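PDB 5U1T: separin from Saccharomyces cerevisiae, which cleaves the MCD1/SCC1 subunit of cohesin as a caspase-like cysteine protease, triggering chromosome segregation at the onset of anaphase. Local coordinates for residues A[1138-1150]-A[1154-1165]. Numbering follows the deposited sequence.
Sequences DFCPITGNLLLSK and RRKRRTHLRLPL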
ATOM      1  N   ASP A1138      25.103  13.315  35.644  1.00 61.95           N
ATOM      2  CA  ASP A1138      24.249  12.429  34.885  1.00 62.75           C
ATOM      3  C   ASP A1138      23.301  11.741  35.838  1.00 63.18           C
ATOM      4  O   ASP A1138      23.463  11.814  37.060  1.00 60.56           O
ATOM      5  CB  ASP A1138      25.080  11.415  34.098  1.00 59.88           C
ATOM      6  CG  ASP A1138      24.557  11.199  32.698  1.00 75.67           C
ATOM      7  OD1 ASP A1138      23.310  11.020  32.537  1.00 80.50           O
ATOM      8  OD2 ASP A1138      25.393  11.234  31.748  1.00 75.21           O
ATOM      9  N   PHE A1139      22.292  11.097  35.276  1.00 63.04           N
ATOM     10  CA  PHE A1139      21.331  10.412  36.107  1.00 60.41           C
ATOM     11  C   PHE A1139      21.236   8.973  35.661  1.00 61.91           C
ATOM     12  O   PHE A1139      21.245   8.696  34.459  1.00 67.37           O
ATOM     13  CB  PHE A1139      19.993  11.110  36.037  1.00 62.57           C
ATOM     14  CG  PHE A1139      18.893  10.357  36.697  1.00 67.54           C
ATOM     15  CD1 PHE A1139      18.944  10.081  38.052  1.00 63.00           C
ATOM     16  CD2 PHE A1139      17.792   9.939  35.966  1.00 63.98           C
ATOM     17  CE1 PHE A1139      17.919   9.401  38.665  1.00 62.39           C
ATOM     18  CE2 PHE A1139      16.764   9.259  36.577  1.00 61.60           C
ATOM     19  CZ  PHE A1139      16.826   8.992  37.925  1.00 63.69           C
ATOM     20  N   CYS A1140      21.186   8.058  36.623  1.00 61.19           N
ATOM     21  CA  CYS A1140      21.123   6.637  36.303  1.00 60.35           C
ATOM     22  C   CYS A1140      19.678   6.176  36.277  1.00 66.97           C
ATOM     23  O   CYS A1140      19.008   6.119  37.315  1.00 60.77           O
ATOM     24  CB  CYS A1140      21.926   5.804  37.296  1.00 65.42           C
ATOM     25  SG  CYS A1140      22.023   4.043  36.876  1.00 73.32           S
ATOM     26  N   PRO A1141      19.191   5.868  35.068  1.00 70.32           N
ATOM     27  CA  PRO A1141      17.804   5.442  34.837  1.00 71.35           C
ATOM     28  C   PRO A1141      17.494   4.145  35.610  1.00 73.26           C
ATOM     29  O   PRO A1141      16.492   4.042  36.340  1.00 71.11           O
ATOM     30  CB  PRO A1141      17.753   5.222  33.313  1.00 72.41           C
ATOM     31  CG  PRO A1141      19.197   4.954  32.904  1.00 69.49           C
ATOM     32  CD  PRO A1141      20.029   5.784  33.852  1.00 66.79           C
ATOM     33  N   ILE A1142      18.389   3.172  35.459  1.00 71.00           N
ATOM     34  CA  ILE A1142      18.301   1.899  36.158  1.00 73.45           C
ATOM     35  C   ILE A1142      18.232   2.068  37.676  1.00 69.14           C
ATOM     36  O   ILE A1142      17.328   1.539  38.313  1.00 70.96           O
ATOM     37  CB  ILE A1142      19.514   0.986  35.799  1.00 75.93           C
ATOM     38  CG1 ILE A1142      19.646   0.848  34.273  1.00 74.18           C
ATOM     39  CG2 ILE A1142      19.403  -0.386  36.490  1.00 70.40           C
ATOM     40  CD1 ILE A1142      21.057   1.054  33.752  1.00 68.49           C
ATOM     41  N   THR A1143      19.176   2.798  38.263  1.00 65.74           N
ATOM     42  CA  THR A1143      19.271   2.806  39.728  1.00 65.62           C
ATOM     43  C   THR A1143      18.665   4.021  40.399  1.00 63.85           C
ATOM     44  O   THR A1143      18.352   3.977  41.585  1.00 63.32           O
ATOM     45  CB  THR A1143      20.714   2.734  40.195  1.00 62.53           C
ATOM     46  OG1 THR A1143      21.428   3.870  39.683  1.00 61.63           O
ATOM     47  CG2 THR A1143      21.363   1.458  39.714  1.00 63.24           C
ATOM     48  N   GLY A1144      18.534   5.114  39.647  1.00 66.27           N
ATOM     49  CA  GLY A1144      18.092   6.380  40.208  1.00 61.16           C
ATOM     50  C   GLY A1144      19.234   7.177  40.811  1.00 62.60           C
ATOM     51  O   GLY A1144      19.016   8.254  41.364  1.00 62.42           O
ATOM     52  N   ASN A1145      20.451   6.643  40.708  1.00 63.06           N
ATOM     53  CA  ASN A1145      21.627   7.294  41.280  1.00 64.50           C
ATOM     54  C   ASN A1145      21.990   8.578  40.553  1.00 61.70           C
ATOM     55  O   ASN A1145      21.837   8.665  39.337  1.00 61.68           O
ATOM     56  CB  ASN A1145      22.860   6.363  41.247  1.00 69.68           C
ATOM     57  CG  ASN A1145      22.706   5.128  42.117  1.00 65.96           C
ATOM     58  OD1 ASN A1145      22.008   5.143  43.126  1.00 64.92           O
ATOM     59  ND2 ASN A1145      23.366   4.048  41.721  1.00 63.53           N
ATOM     60  N   LEU A1146      22.504   9.561  41.289  1.00 59.64           N
ATOM     61  CA  LEU A1146      23.232  10.653  40.651  1.00 56.40           C
ATOM     62  C   LEU A1146      24.623  10.142  40.304  1.00 56.96           C
ATOM     63  O   LEU A1146      25.165   9.265  40.978  1.00 54.87           O
ATOM     64  CB  LEU A1146      23.310  11.881  41.547  1.00 59.09           C
ATOM     65  CG  LEU A1146      23.811  13.173  40.897  1.00 61.70           C
ATOM     66  CD1 LEU A1146      22.785  13.727  39.923  1.00 63.86           C
ATOM     67  CD2 LEU A1146      24.132  14.195  41.971  1.00 63.14           C
ATOM     68  N   LEU A1147      25.187  10.675  39.234  1.00 57.47           N
ATOM     69  CA  LEU A1147      26.425  10.159  38.683  1.00 52.61           C
ATOM     70  C   LEU A1147      27.374  11.290  38.378  1.00 59.20           C
ATOM     71  O   LEU A1147      27.111  12.099  37.495  1.00 63.18           O
ATOM     72  CB  LEU A1147      26.166   9.367  37.402  1.00 58.63           C
ATOM     73  CG  LEU A1147      25.322   8.100  37.401  1.00 58.37           C
ATOM     74  CD1 LEU A1147      25.355   7.524  36.008  1.00 57.55           C
ATOM     75  CD2 LEU A1147      25.842   7.096  38.417  1.00 59.02           C
ATOM     76  N   LEU A1148      28.489  11.331  39.095  1.00 56.91           N
ATOM     77  CA  LEU A1148      29.519  12.320  38.852  1.00 55.00           C
ATOM     78  C   LEU A1148      30.774  11.657  38.282  1.00 57.58           C
ATOM     79  O   LEU A1148      31.142  10.565  38.689  1.00 55.26           O
ATOM     80  CB  LEU A1148      29.849  13.059  40.152  1.00 56.79           C
ATOM     81  CG  LEU A1148      28.668  13.563  40.980  1.00 56.57           C
ATOM     82  CD1 LEU A1148      29.168  14.309  42.206  1.00 53.67           C
ATOM     83  CD2 LEU A1148      27.771  14.457  40.143  1.00 54.08           C
ATOM     84  N   SER A1149      31.426  12.314  37.335  1.00 60.63           N
ATOM     85  CA  SER A1149      32.766  11.908  36.928  1.00 58.32           C
ATOM     86  C   SER A1149      33.598  13.152  36.794  1.00 55.25           C
ATOM     87  O   SER A1149      33.062  14.243  36.623  1.00 56.52           O
ATOM     88  CB  SER A1149      32.749  11.139  35.609  1.00 60.44           C
ATOM     89  OG  SER A1149      31.988   9.960  35.740  1.00 62.49           O
ATOM     90  N   LYS A1150      34.907  12.999  36.875  1.00 54.64           N
ATOM     91  CA  LYS A1150      35.785  14.151  36.820  1.00 56.09           C
ATOM     92  C   LYS A1150      37.000  13.790  36.011  1.00 55.59           C
ATOM     93  O   LYS A1150      37.486  12.665  36.051  1.00 51.68           O
ATOM     94  CB  LYS A1150      36.205  14.625  38.214  1.00 55.64           C
ATOM     95  CG  LYS A1150      36.856  16.001  38.228  1.00 53.76           C
ATOM     96  CD  LYS A1150      37.824  16.160  39.403  1.00 63.13           C
ATOM     97  CE  LYS A1150      37.141  15.962  40.750  1.00 57.25           C
ATOM     98  NZ  LYS A1150      38.069  15.619  41.878  1.00 61.63           N
ATOM     99  N   ARG A1154      45.502  18.052  33.926  1.00 71.16           N
ATOM    100  CA  ARG A1154      46.836  18.388  34.422  1.00 73.72           C
ATOM    101  C   ARG A1154      47.352  17.289  35.364  1.00 75.40           C
ATOM    102  O   ARG A1154      48.534  16.964  35.351  1.00 77.59           O
ATOM    103  CB  ARG A1154      46.820  19.759  35.115  1.00 74.51           C
ATOM    104  CG  ARG A1154      48.087  20.126  35.855  1.00 78.03           C
ATOM    105  CD  ARG A1154      49.171  20.670  34.928  1.00 79.04           C
ATOM    106  NE  ARG A1154      48.642  21.713  34.050  1.00 77.96           N
ATOM    107  CZ  ARG A1154      48.880  23.014  34.184  1.00 78.47           C
ATOM    108  NH1 ARG A1154      48.336  23.871  33.328  1.00 79.36           N
ATOM    109  NH2 ARG A1154      49.659  23.462  35.158  1.00 83.62           N
ATOM    110  N   ARG A1155      46.447  16.701  36.143  1.00 72.43           N
ATOM    111  CA  ARG A1155      46.782  15.645  37.094  1.00 63.17           C
ATOM    112  C   ARG A1155      46.753  14.263  36.436  1.00 67.07           C
ATOM    113  O   ARG A1155      47.136  13.267  37.050  1.00 69.88           O
ATOM    114  CB  ARG A1155      45.815  15.693  38.280  1.00 64.63           C
ATOM    115  CG  ARG A1155      46.216  14.855  39.511  1.00 76.08           C
ATOM    116  CD  ARG A1155      47.621  15.208  40.056  1.00 85.32           C
ATOM    117  NE  ARG A1155      47.735  15.081  41.519  1.00 85.13           N
ATOM    118  CZ  ARG A1155      47.727  13.920  42.186  1.00 90.58           C
ATOM    119  NH1 ARG A1155      47.590  12.766  41.514  1.00 84.64           N
ATOM    120  NH2 ARG A1155      47.834  13.906  43.529  1.00 88.46           N
ATOM    121  N   LYS A1156      46.303  14.218  35.183  1.00 71.55           N
ATOM    122  CA  LYS A1156      46.120  12.970  34.430  1.00 71.96           C
ATOM    123  C   LYS A1156      45.271  11.942  35.193  1.00 69.92           C
ATOM    124  O   LYS A1156      45.569  10.746  35.204  1.00 68.02           O
ATOM    125  CB  LYS A1156      47.470  12.359  34.065  1.00 70.02           C
ATOM    126  CG  LYS A1156      48.412  13.318  33.364  1.00 74.61           C
ATOM    127  CD  LYS A1156      47.894  13.782  32.000  1.00 75.86           C
ATOM    128  CE  LYS A1156      48.795  14.894  31.454  1.00 76.63           C
ATOM    129  NZ  LYS A1156      48.279  15.523  30.219  1.00 74.19           N
ATOM    130  N   ARG A1157      44.191  12.417  35.799  1.00 68.44           N
ATOM    131  CA  ARG A1157      43.430  11.615  36.736  1.00 67.97           C
ATOM    132  C   ARG A1157      41.963  11.534  36.322  1.00 65.91           C
ATOM    133  O   ARG A1157      41.378  12.512  35.848  1.00 55.27           O
ATOM    134  CB  ARG A1157      43.572  12.201  38.149  1.00 60.83           C
ATOM    135  CG  ARG A1157      43.073  11.294  39.239  1.00 64.04           C
ATOM    136  CD  ARG A1157      43.731  11.625  40.545  1.00 66.80           C
ATOM    137  NE  ARG A1157      43.354  12.962  40.968  1.00 65.76           N
ATOM    138  CZ  ARG A1157      43.854  13.591  42.023  1.00 67.22           C
ATOM    139  NH1 ARG A1157      43.425  14.815  42.308  1.00 66.72           N
ATOM    140  NH2 ARG A1157      44.764  13.005  42.797  1.00 64.77           N
ATOM    141  N   ARG A1158      41.389  10.354  36.493  1.00 63.96           N
ATOM    142  CA  ARG A1158      40.018  10.081  36.150  1.00 61.64           C
ATOM    143  C   ARG A1158      39.315   9.461  37.312  1.00 61.07           C
ATOM    144  O   ARG A1158      39.688   8.404  37.747  1.00 60.25           O
ATOM    145  CB  ARG A1158      39.999   9.043  35.060  1.00 63.53           C
ATOM    146  CG  ARG A1158      39.444   9.506  33.743  1.00 74.27           C
ATOM    147  CD  ARG A1158      39.798   8.500  32.674  1.00 77.19           C
ATOM    148  NE  ARG A1158      40.383   9.136  31.512  1.00 82.53           N
ATOM    149  CZ  ARG A1158      41.569   8.827  31.031  1.00 81.80           C
ATOM    150  NH1 ARG A1158      42.030   9.445  29.971  1.00 85.67           N
ATOM    151  NH2 ARG A1158      42.287   7.896  31.609  1.00 79.85           N
ATOM    152  N   THR A1159      38.267  10.088  37.795  1.00 59.33           N
ATOM    153  CA  THR A1159      37.537   9.523  38.923  1.00 58.65           C
ATOM    154  C   THR A1159      36.047   9.687  38.713  1.00 56.71           C
ATOM    155  O   THR A1159      35.606  10.538  37.956  1.00 57.51           O
ATOM    156  CB  THR A1159      37.954  10.170  40.263  1.00 54.30           C
ATOM    157  OG1 THR A1159      37.594  11.552  40.268  1.00 56.67           O
ATOM    158  CG2 THR A1159      39.450  10.071  40.446  1.00 60.50           C
ATOM    159  N   HIS A1160      35.266   8.872  39.395  1.00 55.81           N
ATOM    160  CA  HIS A1160      33.836   8.816  39.136  1.00 55.95           C
ATOM    161  C   HIS A1160      33.165   8.381  40.416  1.00 54.37           C
ATOM    162  O   HIS A1160      33.761   7.627  41.153  1.00 55.05           O
ATOM    163  CB  HIS A1160      33.561   7.842  37.987  1.00 58.22           C
ATOM    164  CG  HIS A1160      32.181   7.261  37.986  1.00 60.99           C
ATOM    165  ND1 HIS A1160      31.074   7.959  37.556  1.00 55.91           N
ATOM    166  CD2 HIS A1160      31.730   6.037  38.353  1.00 59.85           C
ATOM    167  CE1 HIS A1160      30.002   7.195  37.663  1.00 54.91           C
ATOM    168  NE2 HIS A1160      30.371   6.024  38.143  1.00 58.42           N
ATOM    169  N   LEU A1161      31.963   8.851  40.724  1.00 51.15           N
ATOM    170  CA  LEU A1161      31.291   8.276  41.883  1.00 53.71           C
ATOM    171  C   LEU A1161      29.772   8.220  41.788  1.00 56.55           C
ATOM    172  O   LEU A1161      29.161   9.043  41.130  1.00 58.37           O
ATOM    173  CB  LEU A1161      31.716   9.015  43.160  1.00 55.19           C
ATOM    174  CG  LEU A1161      31.805  10.526  43.284  1.00 61.17           C
ATOM    175  CD1 LEU A1161      30.411  11.091  43.159  1.00 62.87           C
ATOM    176  CD2 LEU A1161      32.422  10.901  44.617  1.00 59.17           C
ATOM    177  N   ARG A1162      29.163   7.232  42.442  1.00 56.93           N
ATOM    178  CA  ARG A1162      27.720   7.015  42.323  1.00 55.41           C
ATOM    179  C   ARG A1162      27.025   7.423  43.603  1.00 54.25           C
ATOM    180  O   ARG A1162      27.336   6.922  44.676  1.00 58.38           O
ATOM    181  CB  ARG A1162      27.411   5.552  41.989  1.00 53.92           C
ATOM    182  CG  ARG A1162      28.134   5.054  40.765  1.00 55.22           C
ATOM    183  CD  ARG A1162      27.671   3.668  40.352  1.00 65.56           C
ATOM    184  NE  ARG A1162      27.302   3.635  38.934  1.00 66.66           N
ATOM    185  CZ  ARG A1162      26.039   3.635  38.505  1.00 69.07           C
ATOM    186  NH1 ARG A1162      25.047   3.649  39.400  1.00 62.71           N
ATOM    187  NH2 ARG A1162      25.764   3.623  37.187  1.00 67.81           N
ATOM    188  N   LEU A1163      26.081   8.348  43.486  1.00 58.93           N
ATOM    189  CA  LEU A1163      25.368   8.877  44.648  1.00 59.03           C
ATOM    190  C   LEU A1163      23.934   8.380  44.652  1.00 63.14           C
ATOM    191  O   LEU A1163      23.192   8.636  43.710  1.00 70.43           O
ATOM    192  CB  LEU A1163      25.404  10.405  44.645  1.00 61.51           C
ATOM    193  CG  LEU A1163      26.780  11.015  44.355  1.00 61.35           C
ATOM    194  CD1 LEU A1163      26.696  12.511  44.163  1.00 60.43           C
ATOM    195  CD2 LEU A1163      27.728  10.675  45.479  1.00 60.24           C
ATOM    196  N   PRO A1164      23.547   7.655  45.700  1.00 61.02           N
ATOM    197  CA  PRO A1164      22.251   6.979  45.821  1.00 67.56           C
ATOM    198  C   PRO A1164      21.018   7.884  46.000  1.00 77.71           C
ATOM    199  O   PRO A1164      19.967   7.603  45.376  1.00 80.06           O
ATOM    200  CB  PRO A1164      22.438   6.110  47.063  1.00 68.53           C
ATOM    201  CG  PRO A1164      23.899   5.899  47.147  1.00 67.08           C
ATOM    202  CD  PRO A1164      24.510   7.178  46.703  1.00 68.08           C
ATOM    203  N   LEU A1165      21.133   8.924  46.831  1.00 70.16           N
ATOM    204  CA  LEU A1165      20.024   9.863  47.116  1.00 77.49           C
ATOM    205  C   LEU A1165      18.987   9.246  48.069  1.00 83.69           C
ATOM    206  O   LEU A1165      19.115   9.353  49.303  1.00 87.63           O
ATOM    207  CB  LEU A1165      19.321  10.347  45.820  1.00 71.55           C
ATOM    208  CG  LEU A1165      20.122  10.720  44.556  1.00 67.01           C
ATOM    209  CD1 LEU A1165      19.277  11.504  43.569  1.00 61.00           C
ATOM    210  CD2 LEU A1165      21.407  11.475  44.870  1.00 61.26           C
TER
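Leu1147 and Arg1162 face each other as a non-hydrogen-bonded pair, and their side chains run side by side in the same direction. CD2 of Leu1147 lies over the centre of one face of the Arg1162 guanidinium, 3.5 Å from CZ. The arginine reaches this methyl through a bend at chi3 (128°), and the rim of its planar end is turned to the 1140-1145 turn, with Asn1145 ND2 near its plane. The asparagine amide stands steeply to the guanidinium, their planes 74° apart; its ND2 and Arg1162 NH1, both donors, are not bonded to each other. Leu1048 of helix 1036-1054 also touches Arg1162, and NH2 makes a weak hydrogen bond to Ser1047 OG. Replacing Arg1162 with alanine is likely to leave Leu1147 CD2 without the flat surface it rests on and Ser1047 without its weak partner.

Farther along this face, the His1160 ring, with CG swung away from the main-chain N (chi1 156°), brings ND1 across to Ser1149. The serine OG meets it at the ring edge, 2.9 Å from ND1, in a hydrogen bond either group could donate; ND1 also makes a weak, bent bond to Leu1148 O.

On the opposite face the leucines pack together, with Lys1150 and Thr1159 farther along. Leu1148 CD1 touches CD1 of both Leu1161 and Leu1163 at 3.6 Å, lying alongside the first and crossing the second at about a right angle, while Leu1146 CD2 packs on Leu1163 CD1.

Beneath these side chains, paired backbone bonds join Leu1146 to Leu1163, Leu1148 to Leu1161 and Lys1150 to Thr1159. The strands run at 170°, forming an antiparallel beta hairpin within a mixed sheet, flanked by strands 1132-1139 and 960-962, away from the predicted catalytic cysteine.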